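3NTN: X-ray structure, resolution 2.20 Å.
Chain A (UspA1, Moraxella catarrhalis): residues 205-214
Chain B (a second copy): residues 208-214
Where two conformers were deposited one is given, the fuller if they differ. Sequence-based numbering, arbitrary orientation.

Chain A 205-214: EVGLLGEEIN
Chain B (208-214) LLGEEIN

How do the two backbones lie against each other? Both stretches are helical throughout, each a segment of a longer helix, with phi near -60° and psi between about -38° and -52°. They run in the same direction, their axes inclined by 22° and 10.8 Å apart at closest approach. The register brings the CA of Leu B209 to 6.7 Å from the CA of Gly A210, and the CA of Ile B213 to 7.2 Å from the CA of Ile A213. Each helix satisfies its own backbone: in chain B the N of Glu B212 bonds to the O of Leu B208 at 3.1 Å, and in chain A the N of Gly A210 bonds to the O of Val A206 at 2.8 Å. No hydrogen bond crosses between the stretches, so apolar packing dominates the contact.

Where does chain B first engage its partner? Leu B208 (m, t) is out of reach, but Leu B209 directs its CA-to-CB bond toward chain A and sits as a knob in a hole formed by Val A206, Leu A209, Gly A210 and Ile A213. The chi angles of Leu B209 are -83° and -167°, and the other helix covers 85 Å² of it. The CD1 of Leu B209 lies 3.5 Å from the O of Val A206, 3.8 Å from the CG1 of Val A206 and 3.6 Å from the N of Gly A210. That carbonyl and amide are already paired within the chain A helix, so the methyl rests against a satisfied piece of backbone. Gly A210 contributes no side chain to the hole; an ideal CB there would lie 3.8 Å from Leu B209 CD1. Val A206 is t, while Leu A209 (m, t) lines the hole more loosely, its CB 4.4 Å from Leu B209 CD1. Ile A213 completes the surround, with its CD1 4.0 Å from Leu B209 CD2.

What happens between Leu B209 and Ile B213? Gly B210 and Glu B211 (m, t) make no contact with chain A. Glu B212 does: its CA-to-CB bond points toward the other helix, chi1 of -166° places the CG of Glu B212 3.8 Å from the CG2 of Ile A213, and chi2 of 64° then sets the direction of the carboxylate. This is a contact between aliphatic carbons, the methylene part of an acidic side chain lying against the CG2 methyl on the branched CB of Ile A213.

How does the contact continue at Ile B213? Its CA-to-CB bond points sideways, but the end of the side chain comes nearer, with chi1 at -67° and chi2 at 175°. The CG1 of Ile B213 packs 3.7 Å from the CD1 of Ile A213, whose own chi angles are -71° and 152° and whose CA-to-CB bond points toward chain B. Ile A213 thus touches Leu B209, Glu B212 and Ile B213, linking successive turns of the partner helix. Asn B214 (chi1 t) remains out of reach. Altogether the two stretches bury 269 Å², both sides summed.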

# COMPACT_ATOMS: atom_id res chain seq x y z
N GLU A 205 -28.06 12.04 -39.11
CA GLU A 205 -27.83 12.07 -40.53
C GLU A 205 -28.54 10.92 -41.25
O GLU A 205 -29.25 11.15 -42.22
CB GLU A 205 -26.34 12.16 -40.89
CG GLU A 205 -26.11 12.79 -42.30
CD GLU A 205 -24.65 12.82 -42.74
OE1 GLU A 205 -23.74 12.57 -41.89
OE2 GLU A 205 -24.39 13.10 -43.95
N VAL A 206 -28.36 9.69 -40.79
CA VAL A 206 -29.10 8.56 -41.35
C VAL A 206 -30.63 8.76 -41.39
O VAL A 206 -31.26 8.45 -42.41
CB VAL A 206 -28.73 7.22 -40.62
CG1 VAL A 206 -29.57 6.07 -41.11
CG2 VAL A 206 -27.32 6.95 -40.83
N GLY A 207 -31.23 9.27 -40.32
CA GLY A 207 -32.65 9.60 -40.33
C GLY A 207 -33.05 10.61 -41.41
O GLY A 207 -34.07 10.40 -42.12
N LEU A 208 -32.27 11.69 -41.57
CA LEU A 208 -32.54 12.65 -42.61
C LEU A 208 -32.40 11.99 -43.99
O LEU A 208 -33.24 12.20 -44.84
CB LEU A 208 -31.62 13.88 -42.52
CG LEU A 208 -31.78 14.93 -41.41
CD1 LEU A 208 -30.71 16.04 -41.55
CD2 LEU A 208 -33.18 15.54 -41.35
N LEU A 209 -31.35 11.19 -44.20
CA LEU A 209 -31.20 10.48 -45.45
C LEU A 209 -32.40 9.57 -45.72
O LEU A 209 -32.89 9.53 -46.84
CB LEU A 209 -29.88 9.72 -45.55
CG LEU A 209 -28.60 10.51 -45.93
CD1 LEU A 209 -27.49 9.56 -46.25
CD2 LEU A 209 -28.75 11.54 -47.05
N GLY A 210 -32.88 8.86 -44.69
CA GLY A 210 -34.11 8.07 -44.81
C GLY A 210 -35.31 8.87 -45.28
O GLY A 210 -36.07 8.39 -46.11
N GLU A 211 -35.48 10.09 -44.78
CA GLU A 211 -36.62 10.91 -45.12
C GLU A 211 -36.54 11.30 -46.56
O GLU A 211 -37.56 11.26 -47.23
CB GLU A 211 -36.78 12.15 -44.22
CG GLU A 211 -36.91 11.81 -42.71
CD GLU A 211 -37.35 12.98 -41.82
OE1 GLU A 211 -36.59 13.97 -41.68
OE2 GLU A 211 -38.47 12.89 -41.25
N GLU A 212 -35.35 11.65 -47.04
CA GLU A 212 -35.21 12.05 -48.45
C GLU A 212 -35.54 10.96 -49.45
O GLU A 212 -36.16 11.23 -50.48
CB GLU A 212 -33.86 12.66 -48.76
CG GLU A 212 -34.04 13.83 -49.74
CD GLU A 212 -33.06 14.94 -49.48
OE1 GLU A 212 -32.16 14.74 -48.61
OE2 GLU A 212 -33.17 16.00 -50.15
N ILE A 213 -35.11 9.73 -49.16
CA ILE A 213 -35.49 8.61 -49.99
C ILE A 213 -37.02 8.49 -50.05
O ILE A 213 -37.58 8.46 -51.15
CB ILE A 213 -34.89 7.29 -49.49
CG1 ILE A 213 -33.40 7.28 -49.73
CG2 ILE A 213 -35.55 6.09 -50.16
CD1 ILE A 213 -32.67 6.44 -48.74
N ASN A 214 -37.66 8.46 -48.88
CA ASN A 214 -39.11 8.33 -48.80
C ASN A 214 -39.84 9.50 -49.46
O ASN A 214 -40.81 9.32 -50.17
CB ASN A 214 -39.57 8.11 -47.34
CG ASN A 214 -39.12 6.74 -46.78
OD1 ASN A 214 -38.76 5.81 -47.53
ND2 ASN A 214 -39.13 6.61 -45.46
N LEU B 208 -29.92 -1.24 -44.89
CA LEU B 208 -31.30 -1.25 -45.40
C LEU B 208 -31.54 0.03 -46.24
O LEU B 208 -32.20 -0.04 -47.25
CB LEU B 208 -32.35 -1.34 -44.30
CG LEU B 208 -32.56 -2.57 -43.41
CD1 LEU B 208 -33.63 -2.30 -42.30
CD2 LEU B 208 -32.96 -3.84 -44.21
N LEU B 209 -31.01 1.19 -45.82
CA LEU B 209 -31.18 2.37 -46.62
C LEU B 209 -30.46 2.18 -47.96
O LEU B 209 -30.97 2.61 -49.01
CB LEU B 209 -30.72 3.63 -45.89
CG LEU B 209 -31.71 4.30 -44.91
CD1 LEU B 209 -31.24 5.70 -44.51
CD2 LEU B 209 -33.16 4.40 -45.39
N GLY B 210 -29.30 1.53 -47.94
CA GLY B 210 -28.56 1.24 -49.14
C GLY B 210 -29.39 0.42 -50.13
O GLY B 210 -29.51 0.81 -51.29
N GLU B 211 -30.01 -0.66 -49.65
CA GLU B 211 -30.80 -1.54 -50.49
C GLU B 211 -31.93 -0.76 -51.13
O GLU B 211 -32.16 -0.90 -52.32
CB GLU B 211 -31.40 -2.71 -49.71
CG GLU B 211 -30.41 -3.61 -49.01
CD GLU B 211 -31.09 -4.78 -48.26
OE1 GLU B 211 -32.33 -4.74 -47.97
OE2 GLU B 211 -30.37 -5.76 -47.97
N GLU B 212 -32.62 0.05 -50.34
CA GLU B 212 -33.74 0.85 -50.82
C GLU B 212 -33.35 1.77 -52.00
O GLU B 212 -34.09 1.87 -53.00
CB GLU B 212 -34.31 1.66 -49.66
CG GLU B 212 -35.67 2.28 -49.94
CD GLU B 212 -36.81 1.25 -50.18
OE1 GLU B 212 -37.59 1.45 -51.16
OE2 GLU B 212 -36.93 0.28 -49.39
N ILE B 213 -32.19 2.43 -51.89
CA ILE B 213 -31.66 3.26 -52.96
C ILE B 213 -31.44 2.44 -54.26
O ILE B 213 -31.82 2.90 -55.34
CB ILE B 213 -30.35 3.96 -52.53
CG1 ILE B 213 -30.66 4.97 -51.42
CG2 ILE B 213 -29.70 4.65 -53.71
CD1 ILE B 213 -29.43 5.65 -50.83
N ASN B 214 -30.86 1.23 -54.10
CA ASN B 214 -30.58 0.28 -55.21
C ASN B 214 -31.86 -0.26 -55.83
O ASN B 214 -31.98 -0.36 -57.05
CB ASN B 214 -29.68 -0.89 -54.72
CG ASN B 214 -29.23 -1.87 -55.86
OD1 ASN B 214 -29.39 -3.09 -55.74
ND2 ASN B 214 -28.68 -1.32 -56.95